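Local atomic coordinates of phosphodiesterase (Pseudomonas aeruginosa, PDB entry 4G75), a protein that acts as a colicin M-like bacteriocin and magnesium-binding phosphodiesterase, probably killing rival bacteria by degrading peptidoglycan precursors. Residues G43-D46 with V47-N51; D105-T108 with A109-A113; L61-W65 with A66-T70. All coordinates share one frame; numbering follows the deposited sequence. Where two conformers were deposited one is given.

Interaction 1. Residues G43-D46 with V47-N51; sequences GQRD and VAYVN. With EDO (1,2-ethanediol), chain I; EDO (1,2-ethanediol), chain H.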
loop_
_atom_site.group_PDB
_atom_site.type_symbol
_atom_site.label_atom_id
_atom_site.label_comp_id
_atom_site.label_asym_id
_atom_site.label_seq_id
_atom_site.Cartn_x
_atom_site.Cartn_y
_atom_site.Cartn_z
ATOM N N GLY A 43 -14.442 13.283 6.850
ATOM C CA GLY A 43 -15.152 12.202 7.515
ATOM C C GLY A 43 -15.543 11.061 6.591
ATOM O O GLY A 43 -15.204 9.903 6.848
ATOM N N GLN A 44 -16.251 11.371 5.508
ATOM C CA GLN A 44 -16.691 10.314 4.605
ATOM C C GLN A 44 -15.523 9.678 3.850
ATOM O O GLN A 44 -15.534 8.473 3.582
ATOM C CB GLN A 44 -17.760 10.808 3.629
ATOM C CG GLN A 44 -18.518 9.666 2.966
ATOM C CD GLN A 44 -19.152 8.720 3.982
ATOM O OE1 GLN A 44 -19.492 9.120 5.100
ATOM N NE2 GLN A 44 -19.321 7.463 3.593
ATOM N N ARG A 45 -14.513 10.473 3.510
ATOM C CA ARG A 45 -13.341 9.889 2.877
ATOM C C ARG A 45 -12.650 8.929 3.841
ATOM O O ARG A 45 -12.250 7.837 3.455
ATOM C CB ARG A 45 -12.372 10.961 2.371
ATOM C CG ARG A 45 -12.947 11.862 1.273
ATOM C CD ARG A 45 -11.825 12.540 0.473
ATOM N NE ARG A 45 -10.954 13.328 1.336
ATOM C CZ ARG A 45 -11.207 14.579 1.713
ATOM N NH1 ARG A 45 -12.306 15.192 1.290
ATOM N NH2 ARG A 45 -10.367 15.216 2.516
ATOM N N ASP A 46 -12.522 9.331 5.101
ATOM C CA ASP A 46 -11.882 8.474 6.096
ATOM C C ASP A 46 -12.628 7.156 6.273
ATOM O O ASP A 46 -12.015 6.106 6.480
ATOM C CB ASP A 46 -11.781 9.194 7.447
ATOM C CG ASP A 46 -10.731 10.281 7.452
ATOM O OD1 ASP A 46 -9.920 10.349 6.498
ATOM O OD2 ASP A 46 -10.711 11.063 8.428
ATOM N N VAL A 47 -13.956 7.214 6.208
ATOM C CA VAL A 47 -14.766 6.005 6.310
ATOM C C VAL A 47 -14.359 5.021 5.217
ATOM O O VAL A 47 -14.243 3.817 5.456
ATOM C CB VAL A 47 -16.273 6.325 6.207
ATOM C CG1 VAL A 47 -17.080 5.048 5.932
ATOM C CG2 VAL A 47 -16.755 6.995 7.491
ATOM N N ALA A 48 -14.150 5.539 4.016
ATOM C CA ALA A 48 -13.693 4.705 2.916
ATOM C C ALA A 48 -12.280 4.202 3.177
ATOM O O ALA A 48 -12.009 3.016 3.029
ATOM C CB ALA A 48 -13.758 5.474 1.595
ATOM N N TYR A 49 -11.391 5.102 3.590
ATOM C CA TYR A 49 -9.981 4.745 3.773
ATOM C C TYR A 49 -9.770 3.611 4.780
ATOM O O TYR A 49 -8.931 2.717 4.553
ATOM C CB TYR A 49 -9.137 5.967 4.168
ATOM C CG TYR A 49 -8.964 7.021 3.088
ATOM C CD1 TYR A 49 -8.615 6.670 1.791
ATOM C CD2 TYR A 49 -9.114 8.376 3.385
ATOM C CE1 TYR A 49 -8.437 7.621 0.814
ATOM C CE2 TYR A 49 -8.940 9.349 2.411
ATOM C CZ TYR A 49 -8.600 8.966 1.128
ATOM O OH TYR A 49 -8.427 9.910 0.148
ATOM N N VAL A 50 -10.513 3.629 5.887
ATOM C CA VAL A 50 -10.285 2.624 6.921
ATOM C C VAL A 50 -10.634 1.208 6.458
ATOM O O VAL A 50 -10.269 0.242 7.113
ATOM C CB VAL A 50 -10.991 2.936 8.269
ATOM C CG1 VAL A 50 -10.477 4.241 8.862
ATOM C CG2 VAL A 50 -12.513 2.956 8.101
ATOM N N ASN A 51 -11.328 1.080 5.334
ATOM C CA ASN A 51 -11.541 -0.244 4.741
ATOM C C ASN A 51 -10.838 -0.419 3.391
ATOM O O ASN A 51 -11.163 -1.321 2.617
ATOM C CB ASN A 51 -13.030 -0.589 4.652
ATOM C CG ASN A 51 -13.589 -1.061 5.976
ATOM O OD1 ASN A 51 -12.988 -1.895 6.656
ATOM N ND2 ASN A 51 -14.738 -0.522 6.356
HETATM C C1 EDO I . -21.820 8.125 8.532
HETATM O O1 EDO I . -21.525 8.887 9.711
HETATM C C2 EDO I . -20.512 7.734 7.855
HETATM O O2 EDO I . -20.766 7.063 6.615
HETATM C C1 EDO H . -10.737 -5.783 3.905
HETATM O O1 EDO H . -10.561 -6.410 2.629
HETATM C C2 EDO H . -10.976 -4.290 3.714
HETATM O O2 EDO H . -12.153 -4.098 2.918
#
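The carbonyl oxygen Arg-45 O receives the backbone N-H of Tyr-49 at 2.9 Å (Tyr-49 N to Arg-45 O), in the last turns of alpha-helix 34-49. Matching i to i+4 bonds run from Val-47 N to Gly-43 O, Ala-48 N to Gln-44 O and Val-50 N to Asp-46 O. The same stretch of helix shows how a ring can lean back on the preceding turn of its helix. Tyr-49 CG stands anti to the carbonyl carbon (chi1 -69°), which lays CD2 obliquely against Arg-45 O at 3.2 Å and brings CE2 to 3.8 Å from Arg-45 CB. From three residues before the tyrosine, Asp-46 OD1 approaches the edge of the Tyr-49 ring, in its plane, 3.8 Å from Tyr-49 CD2, with carboxylate and ring turned 47° apart. At the polar ends Asp-88 of helix 81-102 gathers both residues, through a salt bridge with Arg-45 NE and a hydrogen bond with Tyr-49 OH; Glu-84 holds Arg-45 NH2. On another side of the helix Gln-44 NE2 lies 4.0 Å from Val-47 CG1, while Gln-44 OE1 accepts from O2 of an ethanediol, probably a crystallisation additive, at 2.9 Å.

Interaction 2. Residues D105-T108 with A109-A113; sequences DRIT and AMNRA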
loop_
_atom_site.group_PDB
_atom_site.type_symbol
_atom_site.label_atom_id
_atom_site.label_comp_id
_atom_site.label_asym_id
_atom_site.label_seq_id
_atom_site.Cartn_x
_atom_site.Cartn_y
_atom_site.Cartn_z
ATOM N N ASP A 105 -4.659 0.996 15.764
ATOM C CA ASP A 105 -5.790 0.498 14.994
ATOM C C ASP A 105 -6.078 1.538 13.913
ATOM O O ASP A 105 -5.545 2.639 13.960
ATOM C CB ASP A 105 -7.015 0.313 15.887
ATOM C CG ASP A 105 -7.501 1.628 16.487
ATOM O OD1 ASP A 105 -6.960 2.047 17.532
ATOM O OD2 ASP A 105 -8.425 2.237 15.917
ATOM N N ARG A 106 -6.930 1.201 12.957
ATOM C CA ARG A 106 -7.095 2.037 11.771
ATOM C C ARG A 106 -7.589 3.431 12.097
ATOM O O ARG A 106 -7.038 4.433 11.621
ATOM C CB ARG A 106 -8.049 1.366 10.784
ATOM C CG ARG A 106 -7.479 0.073 10.227
ATOM C CD ARG A 106 -8.524 -0.715 9.467
ATOM N NE ARG A 106 -8.057 -2.067 9.157
ATOM C CZ ARG A 106 -8.790 -2.975 8.524
ATOM N NH1 ARG A 106 -10.013 -2.666 8.116
ATOM N NH2 ARG A 106 -8.306 -4.193 8.299
ATOM N N ILE A 107 -8.639 3.495 12.905
ATOM C CA ILE A 107 -9.246 4.773 13.240
ATOM C C ILE A 107 -8.276 5.639 14.035
ATOM O O ILE A 107 -8.078 6.815 13.719
ATOM C CB ILE A 107 -10.591 4.571 13.969
ATOM C CG1 ILE A 107 -11.598 3.930 13.007
ATOM C CG2 ILE A 107 -11.113 5.900 14.521
ATOM C CD1 ILE A 107 -12.879 3.455 13.656
ATOM N N THR A 108 -7.643 5.055 15.046
ATOM C CA THR A 108 -6.660 5.803 15.828
ATOM C C THR A 108 -5.520 6.305 14.942
ATOM O O THR A 108 -5.059 7.433 15.083
ATOM C CB THR A 108 -6.081 4.959 16.974
ATOM O OG1 THR A 108 -7.132 4.591 17.877
ATOM C CG2 THR A 108 -5.020 5.741 17.732
ATOM N N ALA A 109 -5.062 5.454 14.035
ATOM C CA ALA A 109 -3.967 5.815 13.152
ATOM C C ALA A 109 -4.325 7.050 12.329
ATOM O O ALA A 109 -3.513 7.953 12.182
ATOM C CB ALA A 109 -3.615 4.640 12.243
HETATM N N MSE A 110 -5.548 7.092 11.809
HETATM C CA MSE A 110 -5.972 8.225 10.995
HETATM C C MSE A 110 -6.182 9.479 11.843
HETATM O O MSE A 110 -5.787 10.566 11.445
HETATM C CB MSE A 110 -7.241 7.905 10.212
HETATM C CG MSE A 110 -7.739 9.075 9.383
HETATM SE SE MSE A 110 -6.472 9.567 7.969
HETATM C CE MSE A 110 -7.035 8.193 6.694
ATOM N N ASN A 111 -6.802 9.337 13.007
ATOM C CA ASN A 111 -6.999 10.504 13.868
ATOM C C ASN A 111 -5.683 11.104 14.330
ATOM O O ASN A 111 -5.540 12.327 14.408
ATOM C CB ASN A 111 -7.897 10.171 15.058
ATOM C CG ASN A 111 -9.339 9.966 14.650
ATOM O OD1 ASN A 111 -9.787 10.498 13.637
ATOM N ND2 ASN A 111 -10.077 9.188 15.442
ATOM N N ARG A 112 -4.714 10.244 14.624
ATOM C CA ARG A 112 -3.387 10.714 15.005
ATOM C C ARG A 112 -2.756 11.471 13.843
ATOM O O ARG A 112 -2.201 12.557 14.024
ATOM C CB ARG A 112 -2.492 9.546 15.442
ATOM C CG ARG A 112 -1.253 9.976 16.216
ATOM C CD ARG A 112 -0.303 8.814 16.509
ATOM N NE ARG A 112 -0.952 7.692 17.193
ATOM C CZ ARG A 112 -1.260 7.664 18.489
ATOM N NH1 ARG A 112 -1.008 8.713 19.266
ATOM N NH2 ARG A 112 -1.846 6.595 19.006
ATOM N N ALA A 113 -2.852 10.894 12.647
ATOM C CA ALA A 113 -2.322 11.525 11.451
ATOM C C ALA A 113 -2.982 12.875 11.160
ATOM O O ALA A 113 -2.342 13.774 10.611
ATOM C CB ALA A 113 -2.458 10.582 10.224
#
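Thr-108 and Arg-112 lie side by side and point the same way on helix 106-113, and Ile-107 and Asn-111 repeat that i to i+4 alignment one residue earlier. In the first pair it is the methyl of the threonine that touches: CG2 meets Arg-112 NH2 at 3.5 Å, approaching the guanidinium obliquely. Arg-112 gets there with CG anti to its own N (chi1 -164°) and a bend at chi3, and its NE forms a salt bridge with Asp-104, just before the helix. In the second pair the branch CG2 of Ile-107 sits 3.6 Å from Asn-111 ND2, a van der Waals contact of a methyl with an amide nitrogen. This amide ties the helix to the start of helix 18-24, OD1 accepting from Ser-18 N and ND2 donating to Asp-16 O. The backbone carries regular i to i+4 bonds, among them Asn-111 N to Ile-107 O.

With its methyl turned to the arginine, Thr-108 offers its hydroxyl to Asp-105, the N-cap residue. Thr-108 OG1 donates to Asp-105 OD1 on its syn side at 2.6 Å, whereas Thr-108 N reaches Asp-105 OD2 from above the carboxylate plane at 3.1 Å, in a nearly straight bond of 172°. Two donors from one residue thus fix the rotation of the cap, and together with the helix N-terminus they would probably stabilise its negative charge.

Interaction 3. Residues L61-W65 with A66-T70; sequences LWAQW and ANWGT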
loop_
_atom_site.group_PDB
_atom_site.type_symbol
_atom_site.label_atom_id
_atom_site.label_comp_id
_atom_site.label_asym_id
_atom_site.label_seq_id
_atom_site.Cartn_x
_atom_site.Cartn_y
_atom_site.Cartn_z
ATOM N N LEU A 61 -11.954 13.652 -5.863
ATOM C CA LEU A 61 -11.300 14.935 -5.661
ATOM C C LEU A 61 -10.614 15.381 -6.946
ATOM O O LEU A 61 -10.815 16.505 -7.408
ATOM C CB LEU A 61 -10.270 14.847 -4.529
ATOM C CG LEU A 61 -10.886 14.549 -3.161
ATOM C CD1 LEU A 61 -9.813 14.369 -2.103
ATOM C CD2 LEU A 61 -11.857 15.658 -2.768
ATOM N N TRP A 62 -9.815 14.491 -7.525
ATOM C CA TRP A 62 -9.063 14.824 -8.730
ATOM C C TRP A 62 -9.978 15.170 -9.893
ATOM O O TRP A 62 -9.732 16.139 -10.615
ATOM C CB TRP A 62 -8.117 13.688 -9.142
ATOM C CG TRP A 62 -7.214 14.093 -10.270
ATOM C CD1 TRP A 62 -7.426 13.899 -11.610
ATOM C CD2 TRP A 62 -5.975 14.803 -10.159
ATOM N NE1 TRP A 62 -6.384 14.430 -12.333
ATOM C CE2 TRP A 62 -5.479 14.986 -11.467
ATOM C CE3 TRP A 62 -5.228 15.287 -9.079
ATOM C CZ2 TRP A 62 -4.274 15.635 -11.724
ATOM C CZ3 TRP A 62 -4.029 15.933 -9.338
ATOM C CH2 TRP A 62 -3.566 16.100 -10.650
ATOM N N ALA A 63 -11.021 14.369 -10.084
ATOM C CA ALA A 63 -11.948 14.593 -11.185
ATOM C C ALA A 63 -12.523 16.004 -11.098
ATOM O O ALA A 63 -12.761 16.653 -12.119
ATOM C CB ALA A 63 -13.058 13.554 -11.184
ATOM N N GLN A 64 -12.744 16.486 -9.883
ATOM C CA GLN A 64 -13.216 17.855 -9.688
ATOM C C GLN A 64 -12.115 18.843 -10.038
ATOM O O GLN A 64 -12.296 19.744 -10.857
ATOM C CB GLN A 64 -13.645 18.079 -8.239
ATOM C CG GLN A 64 -14.858 17.281 -7.803
ATOM C CD GLN A 64 -15.089 17.380 -6.308
ATOM O OE1 GLN A 64 -15.562 18.400 -5.806
ATOM N NE2 GLN A 64 -14.749 16.322 -5.589
ATOM N N TRP A 65 -10.966 18.664 -9.393
ATOM C CA TRP A 65 -9.802 19.516 -9.599
ATOM C C TRP A 65 -9.501 19.677 -11.087
ATOM O O TRP A 65 -9.335 20.793 -11.585
ATOM C CB TRP A 65 -8.599 18.887 -8.903
ATOM C CG TRP A 65 -7.432 19.785 -8.697
ATOM C CD1 TRP A 65 -7.259 21.044 -9.190
ATOM C CD2 TRP A 65 -6.236 19.468 -7.973
ATOM N NE1 TRP A 65 -6.040 21.543 -8.792
ATOM C CE2 TRP A 65 -5.391 20.593 -8.049
ATOM C CE3 TRP A 65 -5.806 18.347 -7.255
ATOM C CZ2 TRP A 65 -4.139 20.628 -7.438
ATOM C CZ3 TRP A 65 -4.565 18.381 -6.653
ATOM C CH2 TRP A 65 -3.744 19.515 -6.748
ATOM N N ALA A 66 -9.436 18.553 -11.795
ATOM C CA ALA A 66 -9.012 18.554 -13.195
ATOM C C ALA A 66 -10.176 18.665 -14.178
ATOM O O ALA A 66 -9.976 18.573 -15.389
ATOM C CB ALA A 66 -8.174 17.318 -13.502
ATOM N N ASN A 67 -11.383 18.857 -13.656
ATOM C CA ASN A 67 -12.561 19.033 -14.502
ATOM C C ASN A 67 -12.756 17.893 -15.491
ATOM O O ASN A 67 -12.898 18.115 -16.696
ATOM C CB ASN A 67 -12.480 20.359 -15.257
ATOM C CG ASN A 67 -12.443 21.551 -14.329
ATOM O OD1 ASN A 67 -11.542 22.388 -14.409
ATOM N ND2 ASN A 67 -13.418 21.630 -13.430
ATOM N N TRP A 68 -12.761 16.667 -14.983
ATOM C CA TRP A 68 -13.001 15.514 -15.831
ATOM C C TRP A 68 -14.460 15.470 -16.237
ATOM O O TRP A 68 -14.800 14.944 -17.290
ATOM C CB TRP A 68 -12.663 14.223 -15.089
ATOM C CG TRP A 68 -11.206 13.933 -14.966
ATOM C CD1 TRP A 68 -10.167 14.756 -15.287
ATOM C CD2 TRP A 68 -10.627 12.739 -14.437
ATOM N NE1 TRP A 68 -8.970 14.135 -15.011
ATOM C CE2 TRP A 68 -9.228 12.894 -14.487
ATOM C CE3 TRP A 68 -11.159 11.549 -13.936
ATOM C CZ2 TRP A 68 -8.351 11.902 -14.049
ATOM C CZ3 TRP A 68 -10.287 10.561 -13.511
ATOM C CH2 TRP A 68 -8.899 10.747 -13.568
ATOM N N GLY A 69 -15.322 16.015 -15.384
ATOM C CA GLY A 69 -16.754 15.959 -15.606
ATOM C C GLY A 69 -17.294 14.546 -15.482
ATOM O O GLY A 69 -18.347 14.224 -16.026
ATOM N N THR A 70 -16.567 13.699 -14.762
ATOM C CA THR A 70 -16.957 12.308 -14.577
ATOM C C THR A 70 -17.557 12.074 -13.192
ATOM O O THR A 70 -17.764 13.020 -12.429
ATOM C CB THR A 70 -15.751 11.371 -14.778
ATOM O OG1 THR A 70 -14.632 11.874 -14.036
ATOM C CG2 THR A 70 -15.376 11.307 -16.248
HETATM O O HOH W 1 -15.397 17.524 -12.929
HETATM O O HOH W 2 -13.217 22.060 -10.913
#
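Trp-68 and Asn-67 reach back to Ala-63 and Gln-64 and close the C-terminus of helix 55-65 as a Schellman motif, an example of how a chain can turn out of an alpha-helix while still giving partners to the carbonyls of Trp-62, Ala-63 and Gln-64. Ala-66 N reaches Trp-62 O at 2.7 Å in the final regular helical bond. Asn-67 then takes positive phi (55°), and Trp-68 N returns to Ala-63 O at 2.9 Å, in the carbonyl plane, as the 6→1 hydrogen bond of the motif. Asn-67 N donates the 5→2 hydrogen bond to Gln-64 O at 3.1 Å, from well above the carbonyl plane.

Water extends the cap. One molecule donates to Ala-63 O and accepts from Gly-69 N, each at 2.9 Å, so that this carbonyl is held by both Trp-68 N and a solvent bridge.

Apolar and aromatic contacts join the side chains across the turn. The Trp-68 indole lies over Ala-63, whose CA makes a CH-pi contact 4.2 Å from the centroid of the five-membered ring. On the same face of this indole, toward its rim, comes Trp-62 CD1, 3.3 Å from Trp-68 CZ2. The indoles meet obliquely, with planes at 73°. Ala-66 CB tucks against Trp-62 NE1 at 3.6 Å.

The indole NE1 atoms of Trp-62 and Trp-68 both hydrogen-bond to Glu-264 OE1 on helix 255-264; the same helix supplies Arg-260 for a cation-pi contact with Trp-68. Trp-62 meets Phe-85, and Trp-65 packs on Asn-82 and Ile-86, so the turn sits against helices 81-102 and 255-264.

Along the chain interaction 1 comes first, then interaction 3, then interaction 2, on helices 34-49, 55-65 and 106-113. Interactions 1 and 2 have centres about 11 Å apart and touch directly: Met-110 CE packs against Tyr-49 and Asp-46, and Arg-106 NH1 probably makes a weak hydrogen bond to Val-50 O. Interaction 3 lies about 20 Å from interaction 1, centre to centre, joined to it by Arg-45 against Leu-61; it does not touch interaction 2, about 28 Å away between centres. Helix 81-102 contacts all three. The three contacts thus lie within one packed set of helices, away from the magnesium site.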